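PDB 4NAR: putative uronate isomerase from Thermotoga maritima, which probably belongs to the lactate racemase family and may catalyse the racemisation of lactate. Local coordinates for residues V110-P114 with R205-I210; M121-L126 with W181-L185; F139-I145 with K213-R217. All coordinates share one frame; numbering follows the deposited sequence.

Interactions 1 and 3 share helix 198-213 and its end. Interaction 1 lays strand 107-113 against the helix. Interaction 3 follows the chain past the helix into strand 217-227, which pairs with strand 144-150 in the seven-stranded mixed sheet. Their centres are about 17 Å apart, and F139 touches both V110 and I210. Interaction 2 joins the turn after helix 115-121 to helix 173-186. It is nested in the loop closed by interaction 1, with centres about 18 Å apart. Interaction 3 alternates with both along the chain. Together they tie the two-stranded sheet and the 115-121 region to helices 173-186 and 198-213 and to the main sheet.

Interaction 1: residues V110-P114 with R205-I210; sequences VGTLP and RASEMI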
loop_
_atom_site.group_PDB
_atom_site.type_symbol
_atom_site.label_atom_id
_atom_site.label_comp_id
_atom_site.label_asym_id
_atom_site.label_seq_id
_atom_site.Cartn_x
_atom_site.Cartn_y
_atom_site.Cartn_z
ATOM N N VAL A 110 14.558 -15.069 -7.922
ATOM C CA VAL A 110 15.599 -14.289 -8.606
ATOM C C VAL A 110 16.934 -14.252 -7.853
ATOM O O VAL A 110 17.976 -13.935 -8.440
ATOM C CB VAL A 110 15.164 -12.830 -8.988
ATOM C CG1 VAL A 110 13.837 -12.830 -9.732
ATOM C CG2 VAL A 110 15.099 -11.934 -7.769
ATOM N N GLY A 111 16.900 -14.571 -6.562
ATOM C CA GLY A 111 18.095 -14.487 -5.733
ATOM C C GLY A 111 17.747 -14.226 -4.280
ATOM O O GLY A 111 16.565 -14.158 -3.934
ATOM N N THR A 112 18.757 -14.083 -3.425
ATOM C CA THR A 112 18.515 -13.867 -2.001
ATOM C C THR A 112 19.073 -12.535 -1.520
ATOM O O THR A 112 20.044 -12.027 -2.079
ATOM C CB THR A 112 19.153 -14.976 -1.120
ATOM O OG1 THR A 112 20.505 -15.181 -1.527
ATOM C CG2 THR A 112 18.416 -16.301 -1.251
ATOM N N LEU A 113 18.444 -11.971 -0.488
ATOM C CA LEU A 113 19.078 -10.942 0.325
ATOM C C LEU A 113 20.025 -11.643 1.311
ATOM O O LEU A 113 19.635 -12.616 1.956
ATOM C CB LEU A 113 18.023 -10.125 1.090
ATOM C CG LEU A 113 17.027 -9.315 0.244
ATOM C CD1 LEU A 113 16.029 -8.564 1.123
ATOM C CD2 LEU A 113 17.756 -8.337 -0.667
ATOM N N PRO A 114 21.279 -11.167 1.420
ATOM C CA PRO A 114 22.233 -11.754 2.378
ATOM C C PRO A 114 21.861 -11.511 3.847
ATOM O O PRO A 114 21.285 -10.469 4.185
ATOM C CB PRO A 114 23.562 -11.053 2.038
ATOM C CG PRO A 114 23.160 -9.784 1.319
ATOM C CD PRO A 114 21.913 -10.157 0.553
ATOM N N ARG A 205 17.072 -2.952 -2.711
ATOM C CA ARG A 205 18.132 -3.955 -2.812
ATOM C C ARG A 205 17.636 -5.181 -3.565
ATOM O O ARG A 205 18.299 -5.665 -4.484
ATOM C CB ARG A 205 18.663 -4.326 -1.422
ATOM C CG ARG A 205 19.669 -5.480 -1.398
ATOM C CD ARG A 205 20.905 -5.208 -2.250
ATOM N NE ARG A 205 21.888 -6.297 -2.171
ATOM C CZ ARG A 205 22.214 -7.089 -3.196
ATOM N NH1 ARG A 205 21.640 -6.910 -4.392
ATOM N NH2 ARG A 205 23.118 -8.057 -3.032
ATOM N N ALA A 206 16.448 -5.656 -3.209
ATOM C CA ALA A 206 15.858 -6.819 -3.866
ATOM C C ALA A 206 15.497 -6.550 -5.344
ATOM O O ALA A 206 15.682 -7.413 -6.222
ATOM C CB ALA A 206 14.652 -7.254 -3.101
ATOM N N SER A 207 15.001 -5.345 -5.618
ATOM C CA SER A 207 14.557 -4.999 -6.964
ATOM C C SER A 207 15.703 -4.970 -7.955
ATOM O O SER A 207 15.499 -5.200 -9.150
ATOM C CB SER A 207 13.838 -3.653 -6.980
ATOM O OG SER A 207 12.731 -3.699 -6.104
ATOM N N GLU A 208 16.899 -4.659 -7.462
ATOM C CA GLU A 208 18.087 -4.674 -8.301
ATOM C C GLU A 208 18.240 -6.031 -8.983
ATOM O O GLU A 208 18.434 -6.115 -10.198
ATOM C CB GLU A 208 19.317 -4.404 -7.456
ATOM C CG GLU A 208 19.816 -2.984 -7.557
ATOM C CD GLU A 208 21.224 -2.841 -7.008
ATOM O OE1 GLU A 208 21.398 -2.898 -5.761
ATOM O OE2 GLU A 208 22.158 -2.687 -7.833
HETATM N N MSE A 209 18.139 -7.095 -8.191
HETATM C CA MSE A 209 18.288 -8.450 -8.716
HETATM C C MSE A 209 17.155 -8.802 -9.690
HETATM O O MSE A 209 17.339 -9.581 -10.634
HETATM C CB MSE A 209 18.335 -9.457 -7.566
HETATM C CG MSE A 209 19.736 -9.745 -7.037
HETATM SE SE MSE A 209 19.605 -10.814 -5.405
HETATM C CE MSE A 209 18.975 -9.396 -4.224
ATOM N N ILE A 210 15.984 -8.218 -9.445
ATOM C CA ILE A 210 14.828 -8.422 -10.304
ATOM C C ILE A 210 15.048 -7.758 -11.660
ATOM O O ILE A 210 14.931 -8.417 -12.700
ATOM C CB ILE A 210 13.532 -7.882 -9.631
ATOM C CG1 ILE A 210 13.219 -8.702 -8.374
ATOM C CG2 ILE A 210 12.344 -7.870 -10.606
ATOM C CD1 ILE A 210 12.015 -8.217 -7.602
#
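L113 and M209 lead this contact, each sending a methyl group into the other segment. Strand 110-113 runs nearly antiparallel to helix 205-210, with 158° between their directions. The two axes come within 7.9 Å of each other. No hydrogen bond joins the two segments, so the contact is one of packing.

The CD2 branch of L113 does the touching. It lies 3.5 Å from CG of R205, and the two side chains run alongside each other, pointing opposite ways. The same methyl meets CB of A206 at 4.1 Å. It also meets CE of M209 at 3.9 Å, where the side chains cross obliquely. M209 is a selenomethionine. Its chain bends at the last torsion (chi3 -73°), which turns CE back toward L113 and the T112 carbonyl; CE is 3.6 Å from T112 O. Its SE packs against the bare CA of G111, 4.0 Å away.

At the other end, V110 CG2 sits between its own backbone N and carbonyl carbon. It reaches CG1 of I210 at 3.8 Å and also touches CB of M209. Beyond L113, P114 CD lies near the R205 guanidinium in a loose contact.

Strand 107-113 pairs antiparallel with strand 130-135, and I132 touches V110, L113 and M209. V118 of helix 115-121 packs on L113, and F117 on R205. The contact therefore sets helix 198-213 against a two-stranded antiparallel sheet, beside helix 115-121.

Interaction 2: residues M121-L126 with W181-L185; sequences MTEGDL and WAAVL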
loop_
_atom_site.group_PDB
_atom_site.type_symbol
_atom_site.label_atom_id
_atom_site.label_comp_id
_atom_site.label_asym_id
_atom_site.label_seq_id
_atom_site.Cartn_x
_atom_site.Cartn_y
_atom_site.Cartn_z
HETATM N N MSE A 121 18.803 -4.566 8.837
HETATM C CA MSE A 121 17.502 -3.913 8.677
HETATM C C MSE A 121 16.529 -4.292 9.805
HETATM O O MSE A 121 15.596 -3.539 10.117
HETATM C CB MSE A 121 16.868 -4.297 7.333
HETATM C CG MSE A 121 17.628 -3.843 6.099
HETATM SE SE MSE A 121 17.859 -1.920 6.032
HETATM C CE MSE A 121 19.799 -1.858 6.388
ATOM N N THR A 122 16.729 -5.471 10.397
ATOM C CA THR A 122 15.779 -5.971 11.397
ATOM C C THR A 122 16.340 -6.084 12.819
ATOM O O THR A 122 15.826 -6.877 13.624
ATOM C CB THR A 122 15.148 -7.338 10.994
ATOM O OG1 THR A 122 16.175 -8.326 10.820
ATOM C CG2 THR A 122 14.342 -7.207 9.709
ATOM N N GLU A 123 17.374 -5.295 13.126
ATOM C CA GLU A 123 18.012 -5.343 14.445
ATOM C C GLU A 123 18.421 -6.775 14.838
ATOM O O GLU A 123 18.333 -7.158 16.010
ATOM C CB GLU A 123 17.069 -4.772 15.512
ATOM C CG GLU A 123 16.556 -3.366 15.213
ATOM C CD GLU A 123 15.415 -2.925 16.144
ATOM O OE1 GLU A 123 15.067 -3.679 17.088
ATOM O OE2 GLU A 123 14.865 -1.818 15.927
ATOM N N GLY A 124 18.835 -7.570 13.853
ATOM C CA GLY A 124 19.203 -8.954 14.092
ATOM C C GLY A 124 18.035 -9.892 14.362
ATOM O O GLY A 124 18.249 -11.082 14.627
ATOM N N ASP A 125 16.801 -9.386 14.296
ATOM C CA ASP A 125 15.649 -10.247 14.561
ATOM C C ASP A 125 15.545 -11.440 13.599
ATOM O O ASP A 125 15.131 -12.530 14.004
ATOM C CB ASP A 125 14.332 -9.456 14.606
ATOM C CG ASP A 125 14.088 -8.786 15.966
ATOM O OD1 ASP A 125 14.863 -9.059 16.911
ATOM O OD2 ASP A 125 13.118 -8.000 16.100
ATOM N N LEU A 126 15.936 -11.256 12.339
ATOM C CA LEU A 126 15.801 -12.348 11.369
ATOM C C LEU A 126 17.060 -13.205 11.202
ATOM O O LEU A 126 17.021 -14.429 11.422
ATOM C CB LEU A 126 15.298 -11.842 10.012
ATOM C CG LEU A 126 13.773 -11.689 9.932
ATOM C CD1 LEU A 126 13.082 -12.972 10.395
ATOM C CD2 LEU A 126 13.297 -10.497 10.757
ATOM N N TRP A 181 8.347 -6.132 8.913
ATOM C CA TRP A 181 8.898 -6.215 10.255
ATOM C C TRP A 181 9.993 -5.176 10.487
ATOM O O TRP A 181 10.055 -4.563 11.556
ATOM C CB TRP A 181 9.431 -7.623 10.532
ATOM C CG TRP A 181 9.780 -7.839 11.976
ATOM C CD1 TRP A 181 11.028 -8.077 12.495
ATOM C CD2 TRP A 181 8.881 -7.810 13.094
ATOM N NE1 TRP A 181 10.956 -8.204 13.864
ATOM C CE2 TRP A 181 9.640 -8.044 14.263
ATOM C CE3 TRP A 181 7.494 -7.625 13.227
ATOM C CZ2 TRP A 181 9.078 -8.089 15.543
ATOM C CZ3 TRP A 181 6.926 -7.666 14.507
ATOM C CH2 TRP A 181 7.719 -7.899 15.644
ATOM N N ALA A 182 10.868 -5.000 9.495
ATOM C CA ALA A 182 11.899 -3.964 9.536
ATOM C C ALA A 182 11.242 -2.607 9.787
ATOM O O ALA A 182 11.701 -1.826 10.631
ATOM C CB ALA A 182 12.689 -3.937 8.218
ATOM N N ALA A 183 10.154 -2.348 9.064
ATOM C CA ALA A 183 9.449 -1.073 9.158
ATOM C C ALA A 183 8.847 -0.858 10.535
ATOM O O ALA A 183 8.948 0.230 11.105
ATOM C CB ALA A 183 8.354 -0.983 8.078
ATOM N N VAL A 184 8.200 -1.884 11.068
ATOM C CA VAL A 184 7.500 -1.723 12.338
ATOM C C VAL A 184 8.460 -1.538 13.535
ATOM O O VAL A 184 8.096 -0.914 14.546
ATOM C CB VAL A 184 6.465 -2.849 12.591
ATOM C CG1 VAL A 184 7.144 -4.078 13.226
ATOM C CG2 VAL A 184 5.296 -2.317 13.466
ATOM N N LEU A 185 9.681 -2.053 13.413
ATOM C CA LEU A 185 10.690 -1.824 14.442
ATOM C C LEU A 185 11.025 -0.331 14.544
ATOM O O LEU A 185 11.139 0.208 15.645
ATOM C CB LEU A 185 11.945 -2.650 14.163
ATOM C CG LEU A 185 11.809 -4.168 14.342
ATOM C CD1 LEU A 185 13.151 -4.844 14.080
ATOM C CD2 LEU A 185 11.289 -4.520 15.745
HETATM O O HOH W 1 14.447 -1.435 11.187
#
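The backbone at T122 comes within 4.7 Å of A182, CA to CA, and then folds through a type I' beta turn from T122 to D125, closed by a bond from D125 N to T122 O. The turn faces helix 181-185. D125 makes the direct polar bond: W181 NE1 donates to its OD2 at 3.1 Å, with an angle of 156° at the hydrogen. The acceptor lies near the indole plane, and OD2 is met on its anti side. The carboxylate and ring planes are 36° apart.

L185 packs against one face of the indole, with CD2 toward the rim, while CD1 is 3.4 Å from T122 O. The side chains of E123 and L185 point toward each other from their two segments, with E123 OE2 3.5 Å from L185 CB. W181 CG stands anti to the backbone N (chi1 -169°), which carries the ring out to the turn. There L126 CD2 meets W181 CD1 at 3.7 Å. One water donates to both M121 O and A182 O, bridging the backbones.

K347 of helix 347-357 makes a cation-pi contact with W181. The arrangement is a type I' turn following helix 115-121, docked on helix 173-186 by the W181-D125 hydrogen bond, the bridging water and packing on L185.

Interaction 3: residues F139-I145 with K213-R217; sequences FEDFDAI and KIKAR
F139 meets K213 and I214 because its CG is anti to the carbonyl carbon (chi1 -46°), which swings the ring across to them. F139 CE1 lies 3.7 Å from CB of K213 and 3.9 Å from CG1 of I214. The ring and the I214 side chain cross at about a right angle, and I214 N sits at the ring edge, in its plane. I145 CG1 is likewise anti to its carbonyl carbon (chi1 -53°). It lies 3.7 Å from CB of A216, and I145 CD1 meets CG2 of I214 at 4.1 Å. The A216 methyl packs against both I145 CG1 and F142 CB, the latter at 4.1 Å.

Backbone pairing begins beside this apolar patch. I145 N donates to R217 O at 2.9 Å, with 163° at the hydrogen and the donor nearly in line with the R217 C=O. R217 N gives a weak bond to D143 O at 3.4 Å. The R217 side chain leads away to a salt bridge with E240, while D143 OD1 is bonded to K30 N.

A144 and R217 form a parallel bridge. The contact is the start of parallel pairing between strands 144-150 and 217-227, neighbours in the mixed seven-stranded sheet, with helix 198-213 leading into the second strand.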
loop_
_atom_site.group_PDB
_atom_site.type_symbol
_atom_site.label_atom_id
_atom_site.label_comp_id
_atom_site.label_asym_id
_atom_site.label_seq_id
_atom_site.Cartn_x
_atom_site.Cartn_y
_atom_site.Cartn_z
ATOM N N PHE A 139 9.275 -12.193 -16.405
ATOM C CA PHE A 139 10.415 -12.744 -17.144
ATOM C C PHE A 139 10.055 -13.463 -18.433
ATOM O O PHE A 139 10.904 -14.125 -19.030
ATOM C CB PHE A 139 11.256 -13.638 -16.229
ATOM C CG PHE A 139 11.519 -13.002 -14.897
ATOM C CD1 PHE A 139 12.394 -11.916 -14.791
ATOM C CD2 PHE A 139 10.844 -13.434 -13.766
ATOM C CE1 PHE A 139 12.613 -11.294 -13.566
ATOM C CE2 PHE A 139 11.054 -12.816 -12.532
ATOM C CZ PHE A 139 11.941 -11.737 -12.432
ATOM N N GLU A 140 8.804 -13.329 -18.857
ATOM C CA GLU A 140 8.364 -13.887 -20.137
ATOM C C GLU A 140 8.787 -12.989 -21.305
ATOM O O GLU A 140 9.390 -11.935 -21.086
ATOM C CB GLU A 140 6.856 -14.110 -20.129
ATOM C CG GLU A 140 6.375 -14.566 -18.770
ATOM C CD GLU A 140 5.360 -15.676 -18.849
ATOM O OE1 GLU A 140 4.630 -15.737 -19.870
ATOM O OE2 GLU A 140 5.300 -16.487 -17.892
ATOM N N ASP A 141 8.484 -13.408 -22.532
ATOM C CA ASP A 141 8.930 -12.667 -23.716
ATOM C C ASP A 141 8.168 -11.355 -23.961
ATOM O O ASP A 141 7.488 -11.205 -24.980
ATOM C CB ASP A 141 8.873 -13.564 -24.968
ATOM C CG ASP A 141 7.485 -14.197 -25.190
ATOM O OD1 ASP A 141 6.576 -13.990 -24.349
ATOM O OD2 ASP A 141 7.305 -14.915 -26.208
ATOM N N PHE A 142 8.282 -10.394 -23.048
ATOM C CA PHE A 142 7.647 -9.095 -23.281
ATOM C C PHE A 142 8.608 -8.102 -23.918
ATOM O O PHE A 142 9.807 -8.122 -23.647
ATOM C CB PHE A 142 7.033 -8.513 -21.999
ATOM C CG PHE A 142 5.805 -9.248 -21.538
ATOM C CD1 PHE A 142 4.623 -9.187 -22.280
ATOM C CD2 PHE A 142 5.836 -10.023 -20.378
ATOM C CE1 PHE A 142 3.483 -9.889 -21.875
ATOM C CE2 PHE A 142 4.695 -10.734 -19.953
ATOM C CZ PHE A 142 3.517 -10.665 -20.703
ATOM N N ASP A 143 8.077 -7.242 -24.779
ATOM C CA ASP A 143 8.896 -6.215 -25.409
ATOM C C ASP A 143 8.979 -4.986 -24.511
ATOM O O ASP A 143 9.957 -4.237 -24.552
ATOM C CB ASP A 143 8.329 -5.841 -26.780
ATOM C CG ASP A 143 8.417 -6.982 -27.777
ATOM O OD1 ASP A 143 7.376 -7.302 -28.404
ATOM O OD2 ASP A 143 9.527 -7.556 -27.930
ATOM N N ALA A 144 7.939 -4.775 -23.711
ATOM C CA ALA A 144 7.940 -3.686 -22.751
ATOM C C ALA A 144 7.042 -4.030 -21.581
ATOM O O ALA A 144 6.023 -4.724 -21.736
ATOM C CB ALA A 144 7.502 -2.375 -23.394
ATOM N N ILE A 145 7.447 -3.559 -20.406
ATOM C CA ILE A 145 6.648 -3.713 -19.207
ATOM C C ILE A 145 6.431 -2.332 -18.612
ATOM O O ILE A 145 7.392 -1.602 -18.343
ATOM C CB ILE A 145 7.339 -4.598 -18.182
ATOM C CG1 ILE A 145 7.743 -5.926 -18.825
ATOM C CG2 ILE A 145 6.402 -4.841 -17.002
ATOM C CD1 ILE A 145 8.299 -6.947 -17.839
ATOM N N LYS A 213 17.243 -9.420 -14.227
ATOM C CA LYS A 213 16.751 -10.573 -14.981
ATOM C C LYS A 213 15.646 -10.238 -16.006
ATOM O O LYS A 213 15.385 -11.023 -16.922
ATOM C CB LYS A 213 16.310 -11.692 -14.033
ATOM C CG LYS A 213 17.471 -12.351 -13.276
ATOM C CD LYS A 213 18.471 -12.998 -14.247
ATOM C CE LYS A 213 19.909 -12.513 -13.980
ATOM N NZ LYS A 213 20.730 -12.449 -15.236
ATOM N N ILE A 214 15.009 -9.077 -15.861
ATOM C CA ILE A 214 14.020 -8.624 -16.847
ATOM C C ILE A 214 14.696 -8.231 -18.153
ATOM O O ILE A 214 15.561 -7.358 -18.157
ATOM C CB ILE A 214 13.233 -7.396 -16.349
ATOM C CG1 ILE A 214 12.368 -7.775 -15.146
ATOM C CG2 ILE A 214 12.397 -6.777 -17.491
ATOM C CD1 ILE A 214 11.779 -6.574 -14.447
ATOM N N LYS A 215 14.295 -8.864 -19.256
ATOM C CA LYS A 215 14.852 -8.532 -20.572
ATOM C C LYS A 215 14.047 -7.493 -21.351
ATOM O O LYS A 215 14.607 -6.776 -22.180
ATOM C CB LYS A 215 15.054 -9.789 -21.424
ATOM C CG LYS A 215 14.208 -10.971 -21.004
ATOM C CD LYS A 215 15.075 -12.234 -20.972
ATOM C CE LYS A 215 15.892 -12.399 -22.260
ATOM N NZ LYS A 215 17.343 -12.611 -21.976
ATOM N N ALA A 216 12.741 -7.419 -21.097
ATOM C CA ALA A 216 11.932 -6.334 -21.651
ATOM C C ALA A 216 12.490 -4.978 -21.206
ATOM O O ALA A 216 13.184 -4.894 -20.189
ATOM C CB ALA A 216 10.485 -6.463 -21.195
ATOM N N ARG A 217 12.191 -3.923 -21.964
ATOM C CA ARG A 217 12.376 -2.553 -21.470
ATOM C C ARG A 217 11.318 -2.267 -20.399
ATOM O O ARG A 217 10.140 -2.590 -20.589
ATOM C CB ARG A 217 12.229 -1.531 -22.602
ATOM C CG ARG A 217 13.282 -1.627 -23.711
ATOM C CD ARG A 217 13.075 -0.506 -24.734
ATOM N NE ARG A 217 13.312 0.820 -24.155
ATOM C CZ ARG A 217 13.120 1.971 -24.798
ATOM N NH1 ARG A 217 12.668 1.972 -26.052
ATOM N NH2 ARG A 217 13.375 3.124 -24.178
#